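Local atomic coordinates of endoglucanase E (Clostridium thermocellum, PDB entry 2WAO), a protein that probably removes acetyl groups from plant cell-wall polysaccharides and binds cellulose-derived chains in its esterase domain, beside an endo-1,4-beta-glucanase activity in the full-length enzyme. Residues A[14-18]-A[205-209]; A[37-41]-A[79-83]; A[53-59]-A[89-95]; A[122-128]-A[212-218]. All coordinates share one frame; numbering follows the deposited sequence.

Overall arrangement
Contact 3 is a buried antiparallel strand pair of the N-terminal beta domain. Contact 2 sits at one end of the same domain, where a partly exposed turn closes over the end of strand 33-40; the two meet through Val59, which packs on Leu82 and Val79. Contact 4 is a parallel pair in the central sheet of the SGNH-type esterase domain. Contact 1 joins the two domains by a stacked arginine and touches contact 4 through the salt bridge of Arg16 with Glu126. Backbone bonds dominate contacts 3 and 4, contact 2 relies on one carbonyl and a small apolar cluster, and contact 1 on cation-pi stacking.

Contact 1: A[14-18]-A[205-209]; sequences NGRFD and VRWDF. With FMT (formic acid), chain L.
The junction between the N-terminal beta domain and the SGNH-hydrolase domain is made here by a cation-pi stack, Arg16 of the first domain lying on Trp207 of the second. The guanidinium is almost parallel to the indole, with planes 6° apart. Its CZ stands over the face of the five-membered ring of Trp207, 4.0 Å from the centroid, and NE lies 3.5 Å from Trp207 CD1. The aliphatic part of the arginine is used as well: Arg16 CG stands 3.6 Å from the centroid of the six-membered ring of Trp207, a CH-pi contact over the face. A chain fully extended from CG to NE lays the whole side chain along the indole. Phe209 stands across the far end, with Arg16 NH2 3.3 Å from its CE1 and the guanidinium and ring planes 82° apart. Trp207 CD1 in turn lies over the face of the Phe209 ring. Toward the other end of the pair, Asp18 OD1 touches Val205 CG1 at 4.0 Å, while its polar partner is Ser20 OG. A formic acid, probably from the crystallisation liquor, accepts a hydrogen bond from Gly15 N to its O1 at 3.2 Å. The polar end of Arg16 reaches into the esterase domain, where NH1 bonds the carbonyls of Tyr196 and Tyr198 and NH2 forms a salt bridge with Glu126. The buried charge is thus compensated by a carboxylate, and the stack together with these bonds probably fixes the rotation of the guanidinium.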
# COMPACT_ATOMS: atom_id res chain seq x y z
N ASN A 14 0.94 -9.09 8.76
CA ASN A 14 -0.01 -8.60 7.77
C ASN A 14 0.70 -7.98 6.56
O ASN A 14 1.10 -6.84 6.63
CB ASN A 14 -0.90 -7.53 8.39
CG ASN A 14 -1.79 -8.08 9.47
OD1 ASN A 14 -2.27 -9.21 9.36
ND2 ASN A 14 -2.02 -7.29 10.53
N GLY A 15 0.84 -8.74 5.49
CA GLY A 15 1.60 -8.28 4.35
C GLY A 15 2.21 -9.48 3.65
O GLY A 15 1.91 -10.67 3.98
N ARG A 16 3.06 -9.17 2.69
CA ARG A 16 3.92 -10.15 2.06
C ARG A 16 5.19 -10.28 2.86
O ARG A 16 6.05 -9.38 2.87
CB ARG A 16 4.23 -9.80 0.58
CG ARG A 16 2.97 -9.81 -0.31
CD ARG A 16 3.40 -9.58 -1.74
NE ARG A 16 2.29 -9.62 -2.69
CZ ARG A 16 2.50 -9.53 -3.99
NH1 ARG A 16 3.75 -9.42 -4.43
NH2 ARG A 16 1.47 -9.55 -4.86
N PHE A 17 5.29 -11.38 3.61
CA PHE A 17 6.49 -11.61 4.42
C PHE A 17 7.28 -12.83 3.89
O PHE A 17 6.67 -13.77 3.37
CB PHE A 17 6.14 -11.79 5.91
CG PHE A 17 5.83 -10.52 6.64
CD1 PHE A 17 6.75 -9.94 7.52
CD2 PHE A 17 4.58 -9.93 6.52
CE1 PHE A 17 6.45 -8.75 8.23
CE2 PHE A 17 4.28 -8.72 7.20
CZ PHE A 17 5.20 -8.16 8.08
N ASP A 18 8.61 -12.77 4.01
CA ASP A 18 9.50 -13.89 3.76
C ASP A 18 9.93 -14.48 5.12
O ASP A 18 10.46 -13.76 5.99
CB ASP A 18 10.70 -13.37 2.98
CG ASP A 18 11.82 -14.40 2.81
OD1 ASP A 18 11.55 -15.60 2.63
OD2 ASP A 18 13.00 -13.95 2.81
N VAL A 205 12.88 -12.59 -4.18
CA VAL A 205 12.11 -13.62 -3.42
C VAL A 205 10.67 -13.57 -3.92
O VAL A 205 10.00 -12.57 -3.72
CB VAL A 205 12.19 -13.42 -1.91
CG1 VAL A 205 11.25 -14.41 -1.15
CG2 VAL A 205 13.64 -13.56 -1.44
N ARG A 206 10.22 -14.64 -4.58
CA ARG A 206 8.89 -14.71 -5.20
C ARG A 206 7.81 -14.92 -4.16
O ARG A 206 7.99 -15.71 -3.24
CB ARG A 206 8.83 -15.83 -6.21
CG ARG A 206 9.62 -15.47 -7.44
CD ARG A 206 9.26 -16.32 -8.64
NE ARG A 206 9.82 -15.68 -9.83
CZ ARG A 206 9.13 -15.11 -10.82
NH1 ARG A 206 7.79 -15.10 -10.85
NH2 ARG A 206 9.83 -14.58 -11.81
N TRP A 207 6.69 -14.23 -4.36
CA TRP A 207 5.49 -14.36 -3.51
C TRP A 207 4.61 -15.54 -3.93
O TRP A 207 4.40 -15.79 -5.13
CB TRP A 207 4.64 -13.07 -3.66
CG TRP A 207 3.36 -13.11 -2.94
CD1 TRP A 207 2.11 -13.01 -3.51
CD2 TRP A 207 3.16 -13.24 -1.52
NE1 TRP A 207 1.16 -13.07 -2.53
CE2 TRP A 207 1.76 -13.21 -1.30
CE3 TRP A 207 4.03 -13.38 -0.40
CZ2 TRP A 207 1.18 -13.30 -0.01
CZ3 TRP A 207 3.47 -13.49 0.88
CH2 TRP A 207 2.04 -13.44 1.07
N ASP A 208 4.11 -16.29 -2.94
CA ASP A 208 3.21 -17.41 -3.24
C ASP A 208 1.80 -16.84 -3.15
O ASP A 208 1.33 -16.47 -2.06
CB ASP A 208 3.42 -18.55 -2.26
CG ASP A 208 2.44 -19.69 -2.46
OD1 ASP A 208 1.57 -19.63 -3.37
OD2 ASP A 208 2.58 -20.66 -1.70
N PHE A 209 1.16 -16.67 -4.31
CA PHE A 209 -0.18 -16.06 -4.36
C PHE A 209 -1.29 -16.85 -3.64
O PHE A 209 -2.38 -16.31 -3.39
CB PHE A 209 -0.56 -15.71 -5.81
CG PHE A 209 0.15 -14.48 -6.32
CD1 PHE A 209 -0.46 -13.26 -6.20
CD2 PHE A 209 1.43 -14.57 -6.89
CE1 PHE A 209 0.17 -12.08 -6.62
CE2 PHE A 209 2.11 -13.40 -7.32
CZ PHE A 209 1.47 -12.16 -7.19
C FMT L . -2.59 -10.84 6.30
O1 FMT L . -1.70 -10.70 5.45
O2 FMT L . -3.35 -9.94 6.72

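Contact 2: A[37-41]-A[79-83]; sequences NFYGT and VSGLA
Thr41 O and the backbone of the turn after strand 73-79 form the close part of this contact, at the end of strand 33-40. Leu82 N donates to Thr41 O at 3.0 Å, in the carbonyl plane and on a lone pair. Ser80 CA approaches the same oxygen at 3.5 Å as a CA-H...O contact, and Thr41 CG2 rests 3.4 Å from Leu82 O. Behind this bond the side chains gather on the inner side: Leu82 CD1 meets the edge of the Phe38 ring, 4.0 Å from CZ, and Val79 CG1 comes within 4.3 Å of that CZ. Phe38 CG sits between the backbone N and carbonyl carbon (chi1 69°), which swings the ring toward the turn. Val59, His87 and Phe109 adjoin the cluster. The outer side is looser and wet. A water joins the two segments, 2.8 Å from Thr41 OG1 and accepting from Gly81 N at 3.2 Å. Ser80 points its CB away from the strand, and Gly81, with positive phi, lets the chain turn here. Successive amides of the turn are thus satisfied differently: Thr41 O takes Leu82 N on the packed side, and the water takes Gly81 N on the solvent side.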
# COMPACT_ATOMS: atom_id res chain seq x y z
N ASN A 37 -1.18 -8.98 20.56
CA ASN A 37 -1.63 -8.59 21.88
C ASN A 37 -0.56 -8.92 22.92
O ASN A 37 0.10 -9.94 22.82
CB ASN A 37 -2.91 -9.36 22.25
CG ASN A 37 -4.11 -8.96 21.37
OD1 ASN A 37 -4.47 -7.78 21.28
ND2 ASN A 37 -4.71 -9.94 20.74
N PHE A 38 -0.34 -8.02 23.87
CA PHE A 38 0.60 -8.30 24.94
C PHE A 38 0.01 -7.89 26.28
O PHE A 38 -0.88 -7.02 26.35
CB PHE A 38 1.98 -7.66 24.72
CG PHE A 38 1.99 -6.16 24.83
CD1 PHE A 38 2.40 -5.54 26.03
CD2 PHE A 38 1.61 -5.37 23.75
CE1 PHE A 38 2.40 -4.12 26.16
CE2 PHE A 38 1.64 -3.96 23.86
CZ PHE A 38 2.04 -3.33 25.10
N TYR A 39 0.53 -8.52 27.32
CA TYR A 39 0.20 -8.16 28.69
C TYR A 39 1.41 -7.45 29.27
O TYR A 39 2.52 -7.95 29.20
CB TYR A 39 -0.12 -9.40 29.54
CG TYR A 39 -0.67 -9.01 30.90
CD1 TYR A 39 -2.04 -8.89 31.10
CD2 TYR A 39 0.18 -8.68 31.95
CE1 TYR A 39 -2.56 -8.50 32.35
CE2 TYR A 39 -0.33 -8.29 33.21
CZ TYR A 39 -1.70 -8.20 33.39
OH TYR A 39 -2.24 -7.81 34.60
N GLY A 40 1.20 -6.27 29.82
CA GLY A 40 2.30 -5.60 30.54
C GLY A 40 2.14 -4.09 30.51
O GLY A 40 1.01 -3.59 30.46
N THR A 41 3.27 -3.39 30.56
CA THR A 41 3.27 -1.93 30.62
C THR A 41 4.06 -1.31 29.47
O THR A 41 4.01 -0.10 29.26
CB THR A 41 3.88 -1.42 31.95
OG1 THR A 41 5.29 -1.75 31.98
CG2 THR A 41 3.15 -2.02 33.14
N VAL A 79 6.63 1.67 23.30
CA VAL A 79 5.68 2.34 24.16
C VAL A 79 6.06 1.91 25.57
O VAL A 79 6.60 0.84 25.76
CB VAL A 79 4.21 1.90 23.83
CG1 VAL A 79 3.98 0.37 24.11
CG2 VAL A 79 3.21 2.77 24.57
N SER A 80 5.77 2.77 26.54
CA SER A 80 6.04 2.42 27.93
C SER A 80 5.16 3.24 28.86
O SER A 80 4.45 4.16 28.44
CB SER A 80 7.52 2.61 28.27
OG SER A 80 7.92 3.95 28.02
N GLY A 81 5.14 2.82 30.13
CA GLY A 81 4.39 3.55 31.14
C GLY A 81 2.91 3.35 31.05
O GLY A 81 2.16 4.15 31.59
N LEU A 82 2.47 2.29 30.36
CA LEU A 82 1.04 1.98 30.24
C LEU A 82 0.53 1.35 31.53
O LEU A 82 1.29 0.69 32.24
CB LEU A 82 0.77 1.00 29.08
CG LEU A 82 1.29 1.37 27.68
CD1 LEU A 82 1.18 0.16 26.75
CD2 LEU A 82 0.51 2.59 27.08
N ALA A 83 -0.77 1.53 31.79
CA ALA A 83 -1.46 0.78 32.85
C ALA A 83 -1.26 -0.70 32.56
O ALA A 83 -1.48 -1.16 31.43
CB ALA A 83 -2.96 1.11 32.87
O HOH W 1 6.91 0.48 31.42

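Contact 3: A[53-59]-A[89-95]; sequences NWFQAIV and LVLWKRT
Ile58 and Val90 lie side by side and point the same way, Ile58 CD1 4.1 Å from Val90 CG1, and Trp92 CB borders the same methyl. On the opposite face of the pair, Leu89 CD1 nestles between Val59 CG2 at 3.8 Å and Ala57 CB at 3.9 Å. With CG anti to the backbone N (chi1 168°), Leu89 turns this methyl toward the neighbouring strand. Leu91 CD1 likewise reaches Phe55 CB, and the Phe55 ring slants across Lys93. Where strand 89-93 ends, Arg94 curls back: Trp54 CB lies at the edge of its guanidinium, 3.8 Å from Arg94 NE, and NH2 continues to a salt bridge with Glu139 of the esterase domain. Past the last bridge Arg94 N still bonds Trp54 O at 2.8 Å, and Thr95 OG1 follows as a side-chain acceptor for Trp54 N at 3.0 Å. Lys93 NZ bonds Thr95 O and Ala28 O. Gln56 pairs with Trp92 and Ile58 with Val90, each by two N-H...O bonds. The strands are antiparallel, their N-to-C directions 164° apart. Phe55 and Leu91 pack against strand 102-108 of a second antiparallel sheet, a face-to-face packing consistent with a beta-sandwich.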
# COMPACT_ATOMS: atom_id res chain seq x y z
N ASN A 53 13.89 3.59 6.64
CA ASN A 53 12.49 3.22 6.80
C ASN A 53 11.91 3.85 8.05
O ASN A 53 12.59 3.97 9.10
CB ASN A 53 12.32 1.69 6.86
CG ASN A 53 12.38 1.05 5.47
OD1 ASN A 53 13.29 0.28 5.15
ND2 ASN A 53 11.41 1.39 4.64
N TRP A 54 10.64 4.19 7.97
CA TRP A 54 9.93 4.80 9.07
C TRP A 54 8.81 3.88 9.47
O TRP A 54 8.20 3.25 8.59
CB TRP A 54 9.33 6.16 8.63
CG TRP A 54 10.40 7.28 8.64
CD1 TRP A 54 11.43 7.46 7.75
CD2 TRP A 54 10.58 8.25 9.68
NE1 TRP A 54 12.21 8.56 8.14
CE2 TRP A 54 11.72 9.04 9.33
CE3 TRP A 54 9.88 8.53 10.87
CZ2 TRP A 54 12.17 10.12 10.13
CZ3 TRP A 54 10.33 9.61 11.67
CH2 TRP A 54 11.48 10.38 11.28
N PHE A 55 8.51 3.90 10.76
CA PHE A 55 7.48 3.07 11.41
C PHE A 55 6.58 3.87 12.32
O PHE A 55 6.96 4.93 12.84
CB PHE A 55 8.10 1.94 12.22
CG PHE A 55 9.09 1.12 11.43
CD1 PHE A 55 8.69 -0.03 10.76
CD2 PHE A 55 10.40 1.58 11.29
CE1 PHE A 55 9.61 -0.77 9.97
CE2 PHE A 55 11.33 0.85 10.52
CZ PHE A 55 10.93 -0.32 9.87
N GLN A 56 5.38 3.34 12.57
CA GLN A 56 4.53 3.88 13.64
C GLN A 56 3.94 2.69 14.39
O GLN A 56 3.52 1.70 13.74
CB GLN A 56 3.40 4.72 13.06
CG GLN A 56 2.53 5.42 14.17
CD GLN A 56 1.66 6.49 13.61
OE1 GLN A 56 1.65 7.65 14.10
NE2 GLN A 56 0.90 6.12 12.56
N ALA A 57 3.95 2.78 15.73
CA ALA A 57 3.22 1.85 16.62
C ALA A 57 1.84 2.44 16.91
O ALA A 57 1.70 3.64 17.15
CB ALA A 57 4.01 1.67 17.93
N ILE A 58 0.81 1.61 16.83
CA ILE A 58 -0.54 2.03 17.16
C ILE A 58 -0.97 1.14 18.31
O ILE A 58 -1.08 -0.08 18.13
CB ILE A 58 -1.53 1.90 15.97
CG1 ILE A 58 -1.04 2.69 14.75
CG2 ILE A 58 -2.92 2.45 16.38
CD1 ILE A 58 -0.19 1.91 13.77
N VAL A 59 -1.17 1.73 19.48
CA VAL A 59 -1.31 0.93 20.70
C VAL A 59 -2.67 1.20 21.27
O VAL A 59 -3.00 2.36 21.57
CB VAL A 59 -0.20 1.24 21.74
CG1 VAL A 59 -0.44 0.35 22.99
CG2 VAL A 59 1.14 0.91 21.15
N LEU A 89 -1.30 -4.06 19.85
CA LEU A 89 -0.22 -3.34 19.17
C LEU A 89 -0.23 -3.62 17.67
O LEU A 89 -0.32 -4.77 17.27
CB LEU A 89 1.12 -3.76 19.72
CG LEU A 89 2.41 -3.37 18.99
CD1 LEU A 89 2.57 -1.83 19.02
CD2 LEU A 89 3.64 -4.09 19.65
N VAL A 90 -0.15 -2.56 16.87
CA VAL A 90 0.13 -2.73 15.45
C VAL A 90 1.45 -1.98 15.19
O VAL A 90 1.60 -0.82 15.63
CB VAL A 90 -0.98 -2.13 14.57
CG1 VAL A 90 -0.54 -2.12 13.10
CG2 VAL A 90 -2.29 -2.88 14.76
N LEU A 91 2.41 -2.65 14.55
CA LEU A 91 3.67 -1.97 14.14
C LEU A 91 3.67 -1.84 12.61
O LEU A 91 3.68 -2.84 11.89
CB LEU A 91 4.89 -2.76 14.66
CG LEU A 91 6.27 -2.23 14.27
CD1 LEU A 91 6.47 -0.77 14.73
CD2 LEU A 91 7.40 -3.14 14.81
N TRP A 92 3.66 -0.60 12.10
CA TRP A 92 3.34 -0.33 10.69
C TRP A 92 4.55 0.24 9.94
O TRP A 92 5.20 1.20 10.42
CB TRP A 92 2.17 0.67 10.64
CG TRP A 92 1.64 1.02 9.26
CD1 TRP A 92 2.20 1.89 8.34
CD2 TRP A 92 0.48 0.47 8.64
NE1 TRP A 92 1.44 1.90 7.19
CE2 TRP A 92 0.37 1.06 7.36
CE3 TRP A 92 -0.51 -0.45 9.05
CZ2 TRP A 92 -0.70 0.77 6.48
CZ3 TRP A 92 -1.56 -0.76 8.16
CH2 TRP A 92 -1.66 -0.11 6.91
N LYS A 93 4.87 -0.36 8.80
CA LYS A 93 5.95 0.12 7.97
C LYS A 93 5.38 1.28 7.11
O LYS A 93 4.56 1.07 6.18
CB LYS A 93 6.52 -0.98 7.08
CG LYS A 93 7.74 -0.50 6.26
CD LYS A 93 8.23 -1.64 5.30
CE LYS A 93 9.63 -1.34 4.74
NZ LYS A 93 9.64 -0.61 3.39
N ARG A 94 5.77 2.49 7.45
CA ARG A 94 5.21 3.66 6.72
C ARG A 94 5.70 3.79 5.29
O ARG A 94 4.92 4.18 4.39
CB ARG A 94 5.58 4.93 7.47
CG ARG A 94 4.92 4.99 8.81
CD ARG A 94 5.60 6.07 9.71
NE ARG A 94 5.77 7.43 9.12
CZ ARG A 94 5.00 8.50 9.37
NH1 ARG A 94 3.90 8.43 10.13
NH2 ARG A 94 5.31 9.67 8.83
N THR A 95 6.98 3.53 5.12
CA THR A 95 7.75 3.80 3.91
C THR A 95 7.72 2.65 2.90
O THR A 95 7.48 1.48 3.24
CB THR A 95 9.21 4.11 4.28
OG1 THR A 95 9.58 3.24 5.36
CG2 THR A 95 9.35 5.58 4.77

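Contact 4: A[122-128]-A[212-218]; sequences ERKIEFI and YVPQVVV
A bend at chi2 (90°) folds the Gln215 side chain back so that its amide lies against the start of strand 123-128, and Tyr212, with CG opposite the backbone N (chi1 -174°), carries its ring alongside Lys124. Gln215 OE1 accepts from Lys124 N at 2.8 Å, and NE2 donates to Glu122 O at 3.0 Å. The Lys124 chain runs over one face of Tyr212, CD 4.2 Å from the ring centroid in a CH-pi contact. The Tyr212 hydroxyl donates to Ile125 O at 3.0 Å, from above the carbonyl plane, and also bonds Ser169 OG on strand 168-174. Farther along, strands 123-129 and 216-220 are parallel neighbours in the central sheet of the SGNH-hydrolase (GDSL-like) domain: Glu126 N binds Val216 O, Val218 N binds Glu126 O, and Ile128 N binds Val218 O. Phe127 CD1 lies 3.6 Å from Val218 CB on the face toward helix 313-331. On the other face Ile128 CD1 packs on Val217 CG1 at 3.8 Å. Glu126 projects there too, bound by the Tyr196 and Tyr251 hydroxyls. The Gln215 amide thus joins the strands ahead of the first bridge, where main-chain bonds to Lys124 O are weak, and the buried carboxylate, with its arginine partner, is probably ionised.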
# COMPACT_ATOMS: atom_id res chain seq x y z
N GLU A 122 -11.31 -11.50 7.84
CA GLU A 122 -11.81 -12.27 6.71
C GLU A 122 -11.79 -11.49 5.39
O GLU A 122 -11.54 -12.06 4.33
CB GLU A 122 -13.24 -12.74 7.03
CG GLU A 122 -13.29 -13.63 8.27
CD GLU A 122 -12.84 -15.07 8.00
OE1 GLU A 122 -12.85 -15.50 6.81
OE2 GLU A 122 -12.50 -15.79 8.99
N ARG A 123 -12.04 -10.18 5.48
CA ARG A 123 -12.07 -9.31 4.30
C ARG A 123 -10.64 -8.94 3.99
O ARG A 123 -9.85 -8.58 4.90
CB ARG A 123 -12.88 -8.04 4.57
CG ARG A 123 -14.36 -8.37 4.87
CD ARG A 123 -15.05 -7.14 5.28
NE ARG A 123 -16.51 -7.32 5.33
CZ ARG A 123 -17.35 -6.36 5.70
NH1 ARG A 123 -16.89 -5.17 6.06
NH2 ARG A 123 -18.67 -6.58 5.71
N LYS A 124 -10.31 -9.05 2.71
CA LYS A 124 -8.92 -8.88 2.26
C LYS A 124 -8.91 -8.10 0.94
O LYS A 124 -9.68 -8.41 0.01
CB LYS A 124 -8.24 -10.22 2.02
CG LYS A 124 -8.03 -11.07 3.27
CD LYS A 124 -7.56 -12.45 2.83
CE LYS A 124 -7.07 -13.28 3.99
NZ LYS A 124 -8.26 -13.73 4.75
N ILE A 125 -7.99 -7.15 0.85
CA ILE A 125 -7.86 -6.29 -0.36
C ILE A 125 -6.38 -6.32 -0.76
O ILE A 125 -5.50 -6.37 0.12
CB ILE A 125 -8.28 -4.85 -0.06
CG1 ILE A 125 -9.64 -4.81 0.65
CG2 ILE A 125 -8.30 -4.01 -1.35
CD1 ILE A 125 -10.07 -3.40 1.08
N GLU A 126 -6.09 -6.35 -2.06
CA GLU A 126 -4.73 -6.07 -2.54
C GLU A 126 -4.84 -4.79 -3.37
O GLU A 126 -5.69 -4.67 -4.26
CB GLU A 126 -4.20 -7.19 -3.41
CG GLU A 126 -2.77 -6.96 -3.94
CD GLU A 126 -2.22 -8.20 -4.60
OE1 GLU A 126 -2.81 -8.63 -5.60
OE2 GLU A 126 -1.18 -8.73 -4.15
N PHE A 127 -3.90 -3.87 -3.11
CA PHE A 127 -3.80 -2.64 -3.88
C PHE A 127 -2.57 -2.78 -4.74
O PHE A 127 -1.50 -3.27 -4.27
CB PHE A 127 -3.60 -1.47 -2.92
CG PHE A 127 -4.83 -1.11 -2.16
CD1 PHE A 127 -5.67 -0.10 -2.65
CD2 PHE A 127 -5.16 -1.78 -0.97
CE1 PHE A 127 -6.86 0.22 -1.98
CE2 PHE A 127 -6.36 -1.43 -0.27
CZ PHE A 127 -7.18 -0.45 -0.81
N ILE A 128 -2.68 -2.34 -5.99
CA ILE A 128 -1.51 -2.35 -6.91
C ILE A 128 -1.34 -0.94 -7.43
O ILE A 128 -2.23 -0.43 -8.09
CB ILE A 128 -1.77 -3.33 -8.10
CG1 ILE A 128 -2.06 -4.74 -7.58
CG2 ILE A 128 -0.54 -3.37 -9.10
CD1 ILE A 128 -2.53 -5.75 -8.70
N TYR A 212 -2.48 -15.44 0.14
CA TYR A 212 -3.36 -14.29 0.44
C TYR A 212 -4.28 -14.10 -0.73
O TYR A 212 -3.84 -13.64 -1.79
CB TYR A 212 -2.52 -13.03 0.69
CG TYR A 212 -3.30 -11.79 1.14
CD1 TYR A 212 -3.57 -11.56 2.51
CD2 TYR A 212 -3.73 -10.84 0.21
CE1 TYR A 212 -4.28 -10.40 2.94
CE2 TYR A 212 -4.41 -9.67 0.63
CZ TYR A 212 -4.71 -9.49 1.99
OH TYR A 212 -5.38 -8.31 2.40
N VAL A 213 -5.55 -14.49 -0.58
CA VAL A 213 -6.47 -14.39 -1.71
C VAL A 213 -7.53 -13.32 -1.40
O VAL A 213 -8.49 -13.58 -0.69
CB VAL A 213 -7.10 -15.76 -2.05
CG1 VAL A 213 -8.10 -15.61 -3.23
CG2 VAL A 213 -5.97 -16.76 -2.40
N PRO A 214 -7.36 -12.11 -1.93
CA PRO A 214 -8.27 -11.00 -1.56
C PRO A 214 -9.60 -11.17 -2.34
O PRO A 214 -9.60 -11.77 -3.45
CB PRO A 214 -7.49 -9.76 -2.05
CG PRO A 214 -6.79 -10.26 -3.26
CD PRO A 214 -6.34 -11.67 -2.91
N GLN A 215 -10.70 -10.63 -1.78
CA GLN A 215 -11.96 -10.57 -2.49
C GLN A 215 -11.98 -9.32 -3.37
O GLN A 215 -12.82 -9.21 -4.25
CB GLN A 215 -13.16 -10.54 -1.51
CG GLN A 215 -13.21 -11.76 -0.57
CD GLN A 215 -12.48 -11.58 0.73
OE1 GLN A 215 -11.96 -10.53 1.02
NE2 GLN A 215 -12.43 -12.62 1.54
N VAL A 216 -11.06 -8.36 -3.09
CA VAL A 216 -11.06 -7.09 -3.83
C VAL A 216 -9.62 -6.78 -4.21
O VAL A 216 -8.73 -6.90 -3.38
CB VAL A 216 -11.53 -5.91 -2.93
CG1 VAL A 216 -11.48 -4.58 -3.71
CG2 VAL A 216 -12.96 -6.13 -2.47
N VAL A 217 -9.43 -6.33 -5.45
CA VAL A 217 -8.14 -5.80 -5.89
C VAL A 217 -8.44 -4.39 -6.42
O VAL A 217 -9.38 -4.20 -7.16
CB VAL A 217 -7.50 -6.70 -6.99
CG1 VAL A 217 -6.14 -6.10 -7.52
CG2 VAL A 217 -7.27 -8.11 -6.45
N VAL A 218 -7.61 -3.42 -6.06
CA VAL A 218 -7.71 -2.04 -6.51
C VAL A 218 -6.42 -1.71 -7.27
O VAL A 218 -5.31 -1.87 -6.73
CB VAL A 218 -7.92 -1.07 -5.29
CG1 VAL A 218 -7.99 0.40 -5.74
CG2 VAL A 218 -9.21 -1.43 -4.51